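PDB 1BHE: polygalacturonase, which hydrolyses the alpha-1,4-linked galacturonic acid chains of pectin at internal bonds, helping the soft-rot bacterium that secretes it to macerate plant tissue. Local coordinates for residues N77-F82 with L127-V132; D93-G98 with K147-R152. All blocks are in the same frame, centred on the assembly; numbering follows the deposited sequence.

Interaction 1: residues N77-F82 with L127-V132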
ATOM      1  N   ASN A  77     -16.623   5.068 -13.105  1.00 11.16           N
ATOM      2  CA  ASN A  77     -15.817   6.221 -13.486  1.00 12.11           C
ATOM      3  C   ASN A  77     -16.660   7.493 -13.373  1.00 12.73           C
ATOM      4  O   ASN A  77     -16.977   8.174 -14.345  1.00 12.52           O
ATOM      5  CB  ASN A  77     -15.248   6.055 -14.894  1.00 12.83           C
ATOM      6  CG  ASN A  77     -16.275   5.881 -15.987  1.00 13.59           C
ATOM      7  OD1 ASN A  77     -17.320   5.259 -15.791  1.00 14.58           O
ATOM      8  ND2 ASN A  77     -16.013   6.436 -17.168  1.00 13.15           N
ATOM      9  N   ASN A  78     -17.020   7.839 -12.144  1.00 13.26           N
ATOM     10  CA  ASN A  78     -17.861   8.978 -11.828  1.00 14.20           C
ATOM     11  C   ASN A  78     -17.424   9.591 -10.504  1.00 13.87           C
ATOM     12  O   ASN A  78     -17.435   8.914  -9.477  1.00 13.71           O
ATOM     13  CB  ASN A  78     -19.331   8.528 -11.742  1.00 14.83           C
ATOM     14  CG  ASN A  78     -20.248   9.738 -11.661  1.00 15.94           C
ATOM     15  OD1 ASN A  78     -20.413  10.315 -10.589  1.00 16.56           O
ATOM     16  ND2 ASN A  78     -20.775  10.160 -12.804  1.00 16.61           N
ATOM     17  N   ALA A  79     -17.049  10.863 -10.514  1.00 14.03           N
ATOM     18  CA  ALA A  79     -16.546  11.516  -9.312  1.00 14.02           C
ATOM     19  C   ALA A  79     -17.616  11.755  -8.264  1.00 14.13           C
ATOM     20  O   ALA A  79     -17.385  11.514  -7.077  1.00 13.48           O
ATOM     21  CB  ALA A  79     -15.840  12.809  -9.693  1.00 14.64           C
ATOM     22  N   LYS A  80     -18.817  12.161  -8.672  1.00 14.71           N
ATOM     23  CA  LYS A  80     -19.917  12.376  -7.739  1.00 14.70           C
ATOM     24  C   LYS A  80     -20.308  11.106  -6.998  1.00 14.20           C
ATOM     25  O   LYS A  80     -20.681  11.159  -5.822  1.00 13.48           O
ATOM     26  CB  LYS A  80     -21.140  12.970  -8.447  1.00 16.17           C
ATOM     27  CG  LYS A  80     -22.298  13.261  -7.507  1.00 17.96           C
ATOM     28  CD  LYS A  80     -23.454  13.954  -8.217  1.00 19.74           C
ATOM     29  CE  LYS A  80     -24.550  14.299  -7.213  1.00 20.58           C
ATOM     30  NZ  LYS A  80     -25.898  13.997  -7.774  1.00 22.24           N
ATOM     31  N   SER A  81     -20.154   9.938  -7.612  1.00 13.92           N
ATOM     32  CA  SER A  81     -20.459   8.670  -6.980  1.00 14.15           C
ATOM     33  C   SER A  81     -19.598   8.364  -5.759  1.00 13.66           C
ATOM     34  O   SER A  81     -20.041   7.584  -4.917  1.00 13.11           O
ATOM     35  CB  SER A  81     -20.331   7.522  -7.992  1.00 14.55           C
ATOM     36  OG  SER A  81     -21.448   7.520  -8.865  1.00 16.24           O
ATOM     37  N   PHE A  82     -18.402   8.930  -5.652  1.00 13.61           N
ATOM     38  CA  PHE A  82     -17.504   8.700  -4.536  1.00 13.61           C
ATOM     39  C   PHE A  82     -17.382   9.888  -3.591  1.00 14.46           C
ATOM     40  O   PHE A  82     -16.594   9.841  -2.638  1.00 14.42           O
ATOM     41  CB  PHE A  82     -16.098   8.342  -5.080  1.00 12.62           C
ATOM     42  CG  PHE A  82     -16.062   6.977  -5.715  1.00 11.74           C
ATOM     43  CD1 PHE A  82     -16.394   6.796  -7.044  1.00 11.34           C
ATOM     44  CD2 PHE A  82     -15.707   5.864  -4.965  1.00 11.15           C
ATOM     45  CE1 PHE A  82     -16.384   5.535  -7.617  1.00 11.36           C
ATOM     46  CE2 PHE A  82     -15.686   4.607  -5.528  1.00 10.56           C
ATOM     47  CZ  PHE A  82     -16.026   4.434  -6.858  1.00 11.01           C
ATOM     48  N   LEU A 127     -13.422  10.288 -16.605  1.00 14.61           N
ATOM     49  CA  LEU A 127     -14.632  10.253 -15.781  1.00 15.47           C
ATOM     50  C   LEU A 127     -15.833  10.701 -16.605  1.00 16.23           C
ATOM     51  O   LEU A 127     -15.686  11.480 -17.551  1.00 16.23           O
ATOM     52  CB  LEU A 127     -14.430  11.152 -14.559  1.00 15.15           C
ATOM     53  CG  LEU A 127     -13.209  10.816 -13.690  1.00 15.20           C
ATOM     54  CD1 LEU A 127     -12.988  11.878 -12.624  1.00 14.88           C
ATOM     55  CD2 LEU A 127     -13.383   9.439 -13.063  1.00 15.00           C
ATOM     56  N   GLN A 128     -17.030  10.248 -16.253  1.00 16.99           N
ATOM     57  CA  GLN A 128     -18.261  10.639 -16.932  1.00 18.36           C
ATOM     58  C   GLN A 128     -18.598  12.102 -16.629  1.00 18.89           C
ATOM     59  O   GLN A 128     -19.218  12.868 -17.351  1.00 18.33           O
ATOM     60  CB  GLN A 128     -19.435   9.785 -16.448  1.00 19.16           C
ATOM     61  CG  GLN A 128     -19.280   8.288 -16.658  1.00 20.61           C
ATOM     62  CD  GLN A 128     -20.338   7.475 -15.934  1.00 21.51           C
ATOM     63  OE1 GLN A 128     -21.101   7.991 -15.115  1.00 22.09           O
ATOM     64  NE2 GLN A 128     -20.401   6.182 -16.228  1.00 22.02           N
ATOM     65  N   ASP A 129     -18.200  12.494 -15.447  1.00 19.20           N
ATOM     66  CA  ASP A 129     -18.329  13.694 -14.703  1.00 20.01           C
ATOM     67  C   ASP A 129     -17.340  14.819 -14.933  1.00 19.23           C
ATOM     68  O   ASP A 129     -17.562  15.952 -14.483  1.00 18.95           O
ATOM     69  CB  ASP A 129     -18.063  13.212 -13.231  1.00 21.94           C
ATOM     70  CG  ASP A 129     -19.230  13.617 -12.356  1.00 23.31           C
ATOM     71  OD1 ASP A 129     -20.182  14.208 -12.923  1.00 25.09           O
ATOM     72  OD2 ASP A 129     -19.170  13.362 -11.143  1.00 23.18           O
ATOM     73  N   LYS A 130     -16.148  14.502 -15.431  1.00 18.20           N
ATOM     74  CA  LYS A 130     -15.095  15.499 -15.608  1.00 17.45           C
ATOM     75  C   LYS A 130     -14.444  15.333 -16.977  1.00 17.02           C
ATOM     76  O   LYS A 130     -14.669  14.339 -17.658  1.00 16.60           O
ATOM     77  CB  LYS A 130     -14.018  15.385 -14.529  1.00 16.97           C
ATOM     78  CG  LYS A 130     -14.427  15.407 -13.077  1.00 16.41           C
ATOM     79  CD  LYS A 130     -14.917  16.780 -12.636  1.00 16.87           C
ATOM     80  CE  LYS A 130     -15.341  16.771 -11.177  1.00 16.82           C
ATOM     81  NZ  LYS A 130     -16.039  18.027 -10.784  1.00 16.67           N
ATOM     82  N   LYS A 131     -13.589  16.281 -17.362  1.00 17.23           N
ATOM     83  CA  LYS A 131     -12.886  16.199 -18.640  1.00 17.23           C
ATOM     84  C   LYS A 131     -11.732  15.205 -18.598  1.00 17.23           C
ATOM     85  O   LYS A 131     -11.216  14.782 -19.634  1.00 17.37           O
ATOM     86  CB  LYS A 131     -12.336  17.583 -19.021  1.00 17.38           C
ATOM     87  CG  LYS A 131     -13.321  18.451 -19.788  1.00 17.23           C
ATOM     88  CD  LYS A 131     -12.605  19.608 -20.475  1.00 17.72           C
ATOM     89  CE  LYS A 131     -11.916  19.132 -21.746  1.00 18.11           C
ATOM     90  NZ  LYS A 131     -11.361  20.269 -22.533  1.00 18.57           N
ATOM     91  N   VAL A 132     -11.268  14.874 -17.395  1.00 16.93           N
ATOM     92  CA  VAL A 132     -10.085  14.049 -17.212  1.00 15.93           C
ATOM     93  C   VAL A 132     -10.341  12.761 -16.431  1.00 15.23           C
ATOM     94  O   VAL A 132     -11.401  12.553 -15.852  1.00 14.24           O
ATOM     95  CB  VAL A 132      -9.013  14.840 -16.427  1.00 16.31           C
ATOM     96  CG1 VAL A 132      -8.381  15.937 -17.267  1.00 17.04           C
ATOM     97  CG2 VAL A 132      -9.613  15.412 -15.149  1.00 16.67           C
TER

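Interaction 2: residues D93-G98 with K147-R152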
ATOM      1  N   ASP A  93      -7.520  20.638  -4.616  1.00 23.12           N
ATOM      2  CA  ASP A  93      -7.744  21.706  -3.637  1.00 23.81           C
ATOM      3  C   ASP A  93      -6.916  21.514  -2.376  1.00 24.45           C
ATOM      4  O   ASP A  93      -5.905  20.813  -2.387  1.00 24.83           O
ATOM      5  CB  ASP A  93      -9.239  21.786  -3.315  1.00 22.67           C
ATOM      6  CG  ASP A  93      -9.839  20.513  -2.755  1.00 22.09           C
ATOM      7  OD1 ASP A  93      -9.106  19.658  -2.214  1.00 21.22           O
ATOM      8  OD2 ASP A  93     -11.076  20.356  -2.859  1.00 21.48           O
ATOM      9  N   LYS A  94      -7.373  22.075  -1.260  1.00 25.60           N
ATOM     10  CA  LYS A  94      -6.695  21.988   0.021  1.00 26.66           C
ATOM     11  C   LYS A  94      -7.220  20.840   0.878  1.00 26.96           C
ATOM     12  O   LYS A  94      -6.809  20.682   2.029  1.00 27.53           O
ATOM     13  CB  LYS A  94      -6.884  23.288   0.813  1.00 27.63           C
ATOM     14  CG  LYS A  94      -5.931  24.425   0.493  1.00 28.70           C
ATOM     15  CD  LYS A  94      -6.383  25.702   1.192  1.00 29.56           C
ATOM     16  CE  LYS A  94      -5.393  26.838   1.012  1.00 30.09           C
ATOM     17  NZ  LYS A  94      -5.342  27.722   2.212  1.00 30.81           N
ATOM     18  N   ASN A  95      -8.128  20.042   0.334  1.00 26.55           N
ATOM     19  CA  ASN A  95      -8.718  18.921   1.052  1.00 26.18           C
ATOM     20  C   ASN A  95      -7.863  17.667   0.941  1.00 25.49           C
ATOM     21  O   ASN A  95      -6.999  17.437   1.792  1.00 25.43           O
ATOM     22  CB  ASN A  95     -10.142  18.691   0.546  1.00 26.26           C
ATOM     23  CG  ASN A  95     -10.908  17.622   1.290  1.00 26.40           C
ATOM     24  OD1 ASN A  95     -10.372  16.917   2.144  1.00 26.49           O
ATOM     25  ND2 ASN A  95     -12.191  17.491   0.966  1.00 26.16           N
ATOM     26  N   GLY A  96      -8.123  16.819  -0.049  1.00 24.16           N
ATOM     27  CA  GLY A  96      -7.391  15.573  -0.224  1.00 22.97           C
ATOM     28  C   GLY A  96      -8.188  14.370   0.282  1.00 22.35           C
ATOM     29  O   GLY A  96      -7.957  13.228  -0.113  1.00 22.20           O
ATOM     30  N   LYS A  97      -9.190  14.639   1.100  1.00 21.62           N
ATOM     31  CA  LYS A  97     -10.043  13.624   1.705  1.00 21.42           C
ATOM     32  C   LYS A  97     -11.470  13.692   1.181  1.00 19.69           C
ATOM     33  O   LYS A  97     -12.422  13.174   1.776  1.00 19.38           O
ATOM     34  CB  LYS A  97      -9.990  13.831   3.224  1.00 22.99           C
ATOM     35  CG  LYS A  97     -10.545  12.713   4.079  1.00 25.05           C
ATOM     36  CD  LYS A  97     -10.383  13.024   5.562  1.00 26.39           C
ATOM     37  CE  LYS A  97     -11.088  11.985   6.422  1.00 27.43           C
ATOM     38  NZ  LYS A  97     -12.513  11.805   6.021  1.00 28.00           N
ATOM     39  N   GLY A  98     -11.650  14.285   0.003  1.00 18.08           N
ATOM     40  CA  GLY A  98     -12.935  14.459  -0.629  1.00 15.72           C
ATOM     41  C   GLY A  98     -13.619  13.225  -1.182  1.00 14.57           C
ATOM     42  O   GLY A  98     -14.814  13.308  -1.494  1.00 13.92           O
ATOM     43  N   LYS A 147      -3.707  19.384  -3.470  1.00 25.93           N
ATOM     44  CA  LYS A 147      -4.027  17.972  -3.300  1.00 24.04           C
ATOM     45  C   LYS A 147      -5.181  17.513  -4.184  1.00 22.42           C
ATOM     46  O   LYS A 147      -6.199  18.195  -4.302  1.00 21.42           O
ATOM     47  CB  LYS A 147      -4.374  17.690  -1.833  1.00 24.85           C
ATOM     48  CG  LYS A 147      -3.271  18.051  -0.844  1.00 25.15           C
ATOM     49  CD  LYS A 147      -3.589  17.545   0.552  1.00 25.52           C
ATOM     50  CE  LYS A 147      -3.295  18.600   1.606  1.00 26.26           C
ATOM     51  NZ  LYS A 147      -4.400  18.673   2.608  1.00 26.90           N
ATOM     52  N   GLN A 148      -5.023  16.332  -4.787  1.00 20.49           N
ATOM     53  CA  GLN A 148      -6.098  15.779  -5.605  1.00 18.48           C
ATOM     54  C   GLN A 148      -7.022  14.961  -4.701  1.00 16.68           C
ATOM     55  O   GLN A 148      -6.598  14.423  -3.678  1.00 15.94           O
ATOM     56  CB  GLN A 148      -5.588  14.920  -6.754  1.00 19.56           C
ATOM     57  CG  GLN A 148      -4.977  13.584  -6.363  1.00 20.09           C
ATOM     58  CD  GLN A 148      -3.462  13.641  -6.337  1.00 20.65           C
ATOM     59  OE1 GLN A 148      -2.905  14.517  -5.670  1.00 21.24           O
ATOM     60  NE2 GLN A 148      -2.799  12.733  -7.040  1.00 20.47           N
ATOM     61  N   ASN A 149      -8.290  14.912  -5.077  1.00 13.90           N
ATOM     62  CA  ASN A 149      -9.278  14.131  -4.341  1.00 12.20           C
ATOM     63  C   ASN A 149      -9.654  12.962  -5.240  1.00 10.54           C
ATOM     64  O   ASN A 149     -10.358  13.143  -6.233  1.00 10.22           O
ATOM     65  CB  ASN A 149     -10.500  14.952  -3.948  1.00 12.03           C
ATOM     66  CG  ASN A 149     -10.130  16.085  -3.004  1.00 12.63           C
ATOM     67  OD1 ASN A 149     -10.203  15.925  -1.787  1.00 12.33           O
ATOM     68  ND2 ASN A 149      -9.718  17.207  -3.595  1.00 12.19           N
ATOM     69  N   THR A 150      -9.141  11.770  -4.950  1.00  9.79           N
ATOM     70  CA  THR A 150      -9.410  10.570  -5.732  1.00  9.30           C
ATOM     71  C   THR A 150      -9.608   9.391  -4.765  1.00  9.07           C
ATOM     72  O   THR A 150      -8.974   9.344  -3.713  1.00  8.74           O
ATOM     73  CB  THR A 150      -8.270  10.190  -6.690  1.00  9.16           C
ATOM     74  OG1 THR A 150      -7.081   9.945  -5.915  1.00  8.05           O
ATOM     75  CG2 THR A 150      -7.935  11.239  -7.745  1.00  9.16           C
ATOM     76  N   PRO A 151     -10.447   8.427  -5.115  1.00  8.77           N
ATOM     77  CA  PRO A 151     -10.721   7.283  -4.271  1.00  7.89           C
ATOM     78  C   PRO A 151      -9.626   6.240  -4.141  1.00  6.98           C
ATOM     79  O   PRO A 151      -9.015   5.790  -5.115  1.00  6.69           O
ATOM     80  CB  PRO A 151     -11.950   6.633  -4.905  1.00  8.62           C
ATOM     81  CG  PRO A 151     -12.228   7.312  -6.184  1.00  8.81           C
ATOM     82  CD  PRO A 151     -11.244   8.425  -6.365  1.00  8.34           C
ATOM     83  N   ARG A 152      -9.368   5.800  -2.909  1.00  6.41           N
ATOM     84  CA  ARG A 152      -8.540   4.631  -2.641  1.00  5.62           C
ATOM     85  C   ARG A 152      -9.336   3.366  -2.954  1.00  6.04           C
ATOM     86  O   ARG A 152     -10.572   3.417  -2.885  1.00  6.11           O
ATOM     87  CB  ARG A 152      -8.111   4.590  -1.169  1.00  5.82           C
ATOM     88  CG  ARG A 152      -7.085   5.678  -0.849  1.00  6.89           C
ATOM     89  CD  ARG A 152      -6.811   5.734   0.650  1.00  7.79           C
ATOM     90  NE  ARG A 152      -5.711   6.659   0.948  1.00  8.94           N
ATOM     91  CZ  ARG A 152      -5.404   7.081   2.171  1.00  9.33           C
ATOM     92  NH1 ARG A 152      -6.098   6.676   3.226  1.00  9.26           N
ATOM     93  NH2 ARG A 152      -4.390   7.926   2.326  1.00  9.42           N
TER
HETATM   94  O   HOH W   1      -7.024  11.913  -2.681  1.00 15.00           O

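Interaction 1: residues N77-F82 with L127-V132
Asn-77 meets Leu-127 and Gln-128 where two loops leave successive coils of the right-handed parallel beta-helix characteristic of family 28 glycosyl hydrolases. The carbonyl O of Asn-77 accepts a hydrogen bond from the backbone N of Gln-128 at 2.8 Å, and CD2 of Leu-127 packs against its carbonyl carbon. The amide of Asn-77 is turned 76° from that of Gln-128; its ND2 is hydrogen-bonded to the carbonyl O of Lys-126, outside the contact. With CG anti to its backbone N (chi1 -170°), the amide of Asn-78 lies between Gln-128 and its own turn, and its two ends do different work. ND2 gives a hydrogen bond of 3.2 Å to OE1 of Gln-128, approaching 28° out of that carbonyl plane. OD1 turns back on its own segment and accepts a hydrogen bond from the backbone N of Ser-81 on a lone pair, an Asx motif that holds the turn 78-81 and fixes the amide's orientation. Ala-79 points its methyl at the other loop, with CB 4.2 Å from CD1 of Leu-127, an apolar side-chain contact between the two loops. At Lys-80 it is the backbone and CB that take part, while the amino end leads out of the contact. Backbone N donates to OD2 of Asp-129 at 2.8 Å, nearly in line with the C-O bond, and the same carboxylate oxygen lies 3.4 Å from CB of Lys-80.

Interaction 2: residues D93-G98 with K147-R152
Asp-93 and Lys-147 form the hydrogen-bonded pair of a very short antiparallel ladder, with N of Asp-93 and O of Lys-147 2.8 Å apart and the reciprocal bond equally short. Side-chain to backbone bonds then shape the loop after Asp-93. OD1 of Asn-149 accepts from N of Gly-96 at 2.9 Å and from N of Gly-98 at 2.8 Å, so one buried oxygen gathers the turn. Lys-147, bent at its third and fourth torsions, brings NZ above the carbonyl planes of Lys-94 and Asn-95, donating to both oxygens, at 3.0 Å for O of Asn-95. Two Asx turns are made within 93-98: N of Asn-95 donates to OD1 of Asp-93, and N of Lys-97 to OD1 of Asn-95. Between side chains, ND2 of Asn-149 donates to OD1 of Asp-93 at 2.9 Å, from the face opposite to N of Asn-95 and with the two flat groups 75° apart. A water bridges O of Gly-96, O of Gln-148 and N of Thr-150. Helix 136-144 packs on Gln-148 and Thr-150, Val-91 O takes another bond from Asn-149 ND2, and the chain continues into strand 154-157 of the beta-helix.

In the fold
From the N terminus, the chain leaves strand 72-75 through 77-82, then forms the short strand 92-93 and the turn 93-98 before entering strand 103-106. After strand 118-120 it reaches 127-132, where interaction 1 closes a loop of 44 residues; helix 136-144 follows, and 147-152 returns to 93-98, so interaction 2 closes one of 48. The two closures cross, because their segments alternate along the chain. Together they tie the long excursions from successive coils of the beta-helix to each other. Their centres are about 14 Å apart, and the ring of Phe-82 packs directly on Pro-151. Interaction 2 lies nearer the presumed catalytic residues: the Gln-148 side chain is about 7 Å from that of Asp-223.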